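Local structure of MxaA (Stigmatella aurantiaca, 4W4T) at residues M32-L44 with W223-L237. The protein contributes to myxalamid biosynthesis as part of a PKS-NRPS assembly line, this chain being its terminal, NADPH-binding reductase domain of short-chain dehydrogenase type. Residues are numbered along the deposited sequence; the frame is centred on the assembly and turned at random.
Sequences MEADAVLDAEIAL and WVAEKLVREASRRGL
R235, just past helix 217-234, pushes an extended side chain into the bend at 38-42 and grips three backbone carbonyls. NH2 donates to L38 O at 2.7 Å, while NH1 serves both D39 O and I42 O, each at 2.8 Å. All three oxygens lie near the guanidinium plane, but NH1 sits above the carbonyl planes of D39 and I42. D39 O also takes the I42 amide of the type I turn, from the opposite face of its plane. E231, one helical turn back, receives R235 NE on OE2 at 2.7 Å, and R234 clasps the same carboxylate side-on. L38, with CG anti to its backbone N (chi1 -173°), lays CD2 over one face of the guanidinium, toward its rim, and reaches A232 CB at 3.9 Å. A lysine in place of R235 would probably leave some of the three carbonyls without a donor.

Farther along, V224 CG2 meets M32 CB at 3.7 Å, and the selenomethionine chain of M32, bent at chi3 (66°), brings CE to 3.7 Å from W223 CE3, the two side chains crossing at about a right angle. A36 CB packs on K227 CB at 3.7 Å, and K227 CG lies over one face of the W223 indole, offset toward its rim. At the other end, a water bridges R235 O and L44 N. Segment 32-44, also touched by helix 159-177, is thus fastened along helix 217-234 of the Rossmann fold by apolar packing and by one arginine whose N-H groups satisfy three carbonyls across the contact, its charge probably balanced by E231 in its own segment.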
loop_
_atom_site.group_PDB
_atom_site.type_symbol
_atom_site.label_atom_id
_atom_site.label_comp_id
_atom_site.label_asym_id
_atom_site.label_seq_id
_atom_site.Cartn_x
_atom_site.Cartn_y
_atom_site.Cartn_z
HETATM N N MSE A 32 -2.505 -24.079 2.239
HETATM C CA MSE A 32 -2.817 -23.965 3.666
HETATM C C MSE A 32 -3.021 -25.330 4.292
HETATM O O MSE A 32 -2.473 -25.635 5.359
HETATM C CB MSE A 32 -4.066 -23.103 3.875
HETATM C CG MSE A 32 -3.847 -21.646 3.530
HETATM SE SE MSE A 32 -5.552 -20.665 3.471
HETATM C CE MSE A 32 -6.043 -20.785 5.372
ATOM N N GLU A 33 -3.816 -26.156 3.625
ATOM C CA GLU A 33 -4.045 -27.518 4.090
ATOM C C GLU A 33 -2.752 -28.329 4.134
ATOM O O GLU A 33 -2.518 -29.089 5.075
ATOM C CB GLU A 33 -5.074 -28.222 3.199
ATOM C CG GLU A 33 -6.493 -27.731 3.392
ATOM C CD GLU A 33 -7.103 -28.185 4.711
ATOM O OE1 GLU A 33 -6.405 -28.840 5.511
ATOM O OE2 GLU A 33 -8.293 -27.890 4.955
ATOM N N ALA A 34 -1.925 -28.179 3.109
ATOM C CA ALA A 34 -0.633 -28.849 3.079
ATOM C C ALA A 34 0.228 -28.385 4.250
ATOM O O ALA A 34 0.843 -29.201 4.936
ATOM C CB ALA A 34 0.080 -28.589 1.759
ATOM N N ASP A 35 0.267 -27.074 4.471
ATOM C CA ASP A 35 1.106 -26.484 5.522
ATOM C C ASP A 35 0.607 -26.807 6.943
ATOM O O ASP A 35 1.380 -26.750 7.914
ATOM C CB ASP A 35 1.197 -24.962 5.324
ATOM C CG ASP A 35 2.098 -24.574 4.146
ATOM O OD1 ASP A 35 2.942 -25.404 3.742
ATOM O OD2 ASP A 35 1.976 -23.443 3.620
ATOM N N ALA A 36 -0.674 -27.153 7.064
ATOM C CA ALA A 36 -1.262 -27.489 8.362
ATOM C C ALA A 36 -0.910 -28.909 8.812
ATOM O O ALA A 36 -1.250 -29.309 9.915
ATOM C CB ALA A 36 -2.782 -27.311 8.323
ATOM N N VAL A 37 -0.231 -29.669 7.955
ATOM C CA VAL A 37 0.215 -31.007 8.333
ATOM C C VAL A 37 1.505 -30.905 9.129
ATOM O O VAL A 37 2.499 -30.381 8.645
ATOM C CB VAL A 37 0.415 -31.899 7.100
ATOM C CG1 VAL A 37 1.019 -33.239 7.491
ATOM C CG2 VAL A 37 -0.915 -32.091 6.385
ATOM N N LEU A 38 1.480 -31.400 10.365
ATOM C CA LEU A 38 2.635 -31.298 11.252
ATOM C C LEU A 38 3.615 -32.455 11.022
ATOM O O LEU A 38 3.218 -33.622 11.094
ATOM C CB LEU A 38 2.179 -31.277 12.712
ATOM C CG LEU A 38 3.253 -31.016 13.768
ATOM C CD1 LEU A 38 3.922 -29.672 13.536
ATOM C CD2 LEU A 38 2.649 -31.080 15.153
ATOM N N ASP A 39 4.875 -32.114 10.746
ATOM C CA ASP A 39 5.936 -33.100 10.513
ATOM C C ASP A 39 5.872 -34.218 11.540
ATOM O O ASP A 39 5.691 -33.961 12.732
ATOM C CB ASP A 39 7.306 -32.445 10.572
ATOM C CG ASP A 39 7.508 -31.424 9.485
ATOM O OD1 ASP A 39 6.814 -31.502 8.445
ATOM O OD2 ASP A 39 8.364 -30.534 9.666
ATOM N N ALA A 40 6.027 -35.452 11.070
ATOM C CA ALA A 40 5.844 -36.632 11.912
ATOM C C ALA A 40 6.770 -36.664 13.117
ATOM O O ALA A 40 6.397 -37.184 14.173
ATOM C CB ALA A 40 6.034 -37.899 11.077
ATOM N N GLU A 41 7.967 -36.108 12.973
ATOM C CA GLU A 41 8.953 -36.198 14.045
ATOM C C GLU A 41 8.663 -35.212 15.171
ATOM O O GLU A 41 9.193 -35.356 16.272
ATOM C CB GLU A 41 10.371 -35.973 13.516
ATOM C CG GLU A 41 10.692 -34.552 13.082
ATOM C CD GLU A 41 10.404 -34.292 11.612
ATOM O OE1 GLU A 41 9.632 -35.068 11.008
ATOM O OE2 GLU A 41 10.949 -33.303 11.063
ATOM N N ILE A 42 7.818 -34.216 14.911
ATOM C CA ILE A 42 7.430 -33.303 15.976
ATOM C C ILE A 42 6.363 -33.995 16.813
ATOM O O ILE A 42 5.156 -33.850 16.582
ATOM C CB ILE A 42 6.943 -31.957 15.427
ATOM C CG1 ILE A 42 8.057 -31.325 14.584
ATOM C CG2 ILE A 42 6.503 -31.032 16.570
ATOM C CD1 ILE A 42 7.660 -30.050 13.881
ATOM N N ALA A 43 6.841 -34.780 17.775
ATOM C CA ALA A 43 5.996 -35.611 18.621
ATOM C C ALA A 43 6.731 -35.862 19.932
ATOM O O ALA A 43 7.889 -35.498 20.064
ATOM C CB ALA A 43 5.657 -36.914 17.922
ATOM N N LEU A 44 6.063 -36.468 20.905
ATOM C CA LEU A 44 6.673 -36.641 22.214
ATOM C C LEU A 44 7.904 -37.547 22.096
ATOM O O LEU A 44 8.942 -37.268 22.693
ATOM C CB LEU A 44 5.664 -37.215 23.222
ATOM C CG LEU A 44 4.417 -36.369 23.528
ATOM C CD1 LEU A 44 3.661 -36.883 24.741
ATOM C CD2 LEU A 44 4.783 -34.908 23.717
ATOM N N TRP A 223 -4.539 -19.261 10.871
ATOM C CA TRP A 223 -5.350 -20.472 10.840
ATOM C C TRP A 223 -4.434 -21.701 10.725
ATOM O O TRP A 223 -4.560 -22.671 11.474
ATOM C CB TRP A 223 -6.327 -20.420 9.669
ATOM C CG TRP A 223 -7.215 -21.611 9.520
ATOM C CD1 TRP A 223 -8.480 -21.763 10.016
ATOM C CD2 TRP A 223 -6.922 -22.811 8.790
ATOM N NE1 TRP A 223 -8.988 -22.994 9.650
ATOM C CE2 TRP A 223 -8.054 -23.651 8.894
ATOM C CE3 TRP A 223 -5.814 -23.256 8.060
ATOM C CZ2 TRP A 223 -8.103 -24.914 8.298
ATOM C CZ3 TRP A 223 -5.867 -24.507 7.460
ATOM C CH2 TRP A 223 -7.003 -25.324 7.590
ATOM N N VAL A 224 -3.515 -21.657 9.774
ATOM C CA VAL A 224 -2.583 -22.762 9.597
ATOM C C VAL A 224 -1.750 -22.992 10.872
ATOM O O VAL A 224 -1.581 -24.136 11.327
ATOM C CB VAL A 224 -1.662 -22.501 8.386
ATOM C CG1 VAL A 224 -0.625 -23.592 8.248
ATOM C CG2 VAL A 224 -2.499 -22.409 7.119
ATOM N N ALA A 225 -1.215 -21.913 11.442
ATOM C CA ALA A 225 -0.430 -22.029 12.672
ATOM C C ALA A 225 -1.230 -22.714 13.784
ATOM O O ALA A 225 -0.721 -23.618 14.463
ATOM C CB ALA A 225 0.050 -20.658 13.134
ATOM N N GLU A 226 -2.486 -22.312 13.958
ATOM C CA GLU A 226 -3.269 -22.904 15.041
ATOM C C GLU A 226 -3.561 -24.374 14.760
ATOM O O GLU A 226 -3.591 -25.177 15.688
ATOM C CB GLU A 226 -4.575 -22.130 15.274
ATOM C CG GLU A 226 -5.048 -22.205 16.731
ATOM C CD GLU A 226 -6.457 -21.684 16.893
ATOM O OE1 GLU A 226 -6.615 -20.476 17.140
ATOM O OE2 GLU A 226 -7.397 -22.489 16.757
ATOM N N LYS A 227 -3.751 -24.736 13.493
ATOM C CA LYS A 227 -3.888 -26.156 13.128
ATOM C C LYS A 227 -2.659 -26.964 13.552
ATOM O O LYS A 227 -2.788 -28.068 14.094
ATOM C CB LYS A 227 -4.119 -26.318 11.626
ATOM C CG LYS A 227 -5.448 -25.752 11.140
ATOM C CD LYS A 227 -6.607 -26.631 11.551
ATOM C CE LYS A 227 -6.799 -27.773 10.574
ATOM N NZ LYS A 227 -7.990 -28.585 10.971
ATOM N N LEU A 228 -1.474 -26.409 13.322
ATOM C CA LEU A 228 -0.233 -27.089 13.698
ATOM C C LEU A 228 -0.183 -27.303 15.200
ATOM O O LEU A 228 0.180 -28.383 15.669
ATOM C CB LEU A 228 0.989 -26.298 13.248
ATOM C CG LEU A 228 1.245 -26.267 11.741
ATOM C CD1 LEU A 228 2.476 -25.428 11.443
ATOM C CD2 LEU A 228 1.420 -27.678 11.194
ATOM N N VAL A 229 -0.574 -26.268 15.942
ATOM C CA VAL A 229 -0.537 -26.319 17.396
ATOM C C VAL A 229 -1.561 -27.334 17.913
ATOM O O VAL A 229 -1.281 -28.107 18.840
ATOM C CB VAL A 229 -0.789 -24.922 18.004
ATOM C CG1 VAL A 229 -0.962 -25.015 19.510
ATOM C CG2 VAL A 229 0.367 -23.996 17.678
ATOM N N ARG A 230 -2.736 -27.363 17.295
ATOM C CA ARG A 230 -3.740 -28.353 17.683
ATOM C C ARG A 230 -3.266 -29.795 17.446
ATOM O O ARG A 230 -3.479 -30.672 18.289
ATOM C CB ARG A 230 -5.057 -28.080 16.956
ATOM C CG ARG A 230 -5.732 -26.810 17.481
ATOM C CD ARG A 230 -7.166 -26.615 17.009
ATOM N NE ARG A 230 -7.649 -25.323 17.515
ATOM C CZ ARG A 230 -8.145 -25.144 18.734
ATOM N NH1 ARG A 230 -8.252 -26.182 19.562
ATOM N NH2 ARG A 230 -8.533 -23.939 19.134
ATOM N N GLU A 231 -2.610 -30.049 16.321
ATOM C CA GLU A 231 -2.087 -31.396 16.082
ATOM C C GLU A 231 -1.031 -31.780 17.116
ATOM O O GLU A 231 -0.962 -32.933 17.532
ATOM C CB GLU A 231 -1.504 -31.522 14.669
ATOM C CG GLU A 231 -0.797 -32.866 14.378
ATOM C CD GLU A 231 -1.706 -34.101 14.500
ATOM O OE1 GLU A 231 -2.945 -33.950 14.524
ATOM O OE2 GLU A 231 -1.172 -35.233 14.578
ATOM N N ALA A 232 -0.200 -30.823 17.516
ATOM C CA ALA A 232 0.794 -31.070 18.554
ATOM C C ALA A 232 0.093 -31.453 19.849
ATOM O O ALA A 232 0.513 -32.376 20.541
ATOM C CB ALA A 232 1.678 -29.853 18.768
ATOM N N SER A 233 -0.975 -30.730 20.163
ATOM C CA SER A 233 -1.784 -30.995 21.342
ATOM C C SER A 233 -2.349 -32.407 21.251
ATOM O O SER A 233 -2.314 -33.162 22.229
ATOM C CB SER A 233 -2.920 -29.962 21.462
ATOM O OG SER A 233 -3.692 -30.144 22.633
ATOM N N ARG A 234 -2.857 -32.757 20.068
ATOM C CA ARG A 234 -3.439 -34.072 19.845
ATOM C C ARG A 234 -2.385 -35.127 20.135
ATOM O O ARG A 234 -2.682 -36.176 20.696
ATOM C CB ARG A 234 -3.961 -34.230 18.413
ATOM C CG ARG A 234 -4.869 -35.440 18.243
ATOM C CD ARG A 234 -5.094 -35.827 16.792
ATOM N NE ARG A 234 -3.841 -36.166 16.134
ATOM C CZ ARG A 234 -3.228 -37.344 16.243
ATOM N NH1 ARG A 234 -3.762 -38.298 16.995
ATOM N NH2 ARG A 234 -2.080 -37.562 15.608
ATOM N N ARG A 235 -1.145 -34.822 19.772
ATOM C CA ARG A 235 -0.042 -35.768 19.951
ATOM C C ARG A 235 0.461 -35.813 21.393
ATOM O O ARG A 235 1.344 -36.612 21.719
ATOM C CB ARG A 235 1.098 -35.423 18.998
ATOM C CG ARG A 235 0.746 -35.630 17.532
ATOM C CD ARG A 235 1.902 -35.272 16.619
ATOM N NE ARG A 235 1.473 -35.264 15.229
ATOM C CZ ARG A 235 2.244 -34.923 14.206
ATOM N NH1 ARG A 235 3.498 -34.548 14.408
ATOM N NH2 ARG A 235 1.749 -34.947 12.976
ATOM N N GLY A 236 -0.096 -34.964 22.257
ATOM C CA GLY A 236 0.223 -35.018 23.675
ATOM C C GLY A 236 1.030 -33.866 24.251
ATOM O O GLY A 236 1.334 -33.850 25.447
ATOM N N LEU A 237 1.407 -32.908 23.410
ATOM C CA LEU A 237 2.025 -31.683 23.908
ATOM C C LEU A 237 1.005 -30.887 24.720
ATOM O O LEU A 237 -0.117 -30.659 24.252
ATOM C CB LEU A 237 2.552 -30.823 22.749
ATOM C CG LEU A 237 3.347 -29.582 23.162
ATOM C CD1 LEU A 237 4.662 -30.005 23.819
ATOM C CD2 LEU A 237 3.606 -28.680 21.945
HETATM O O HOH W 1 3.219 -37.898 20.361
#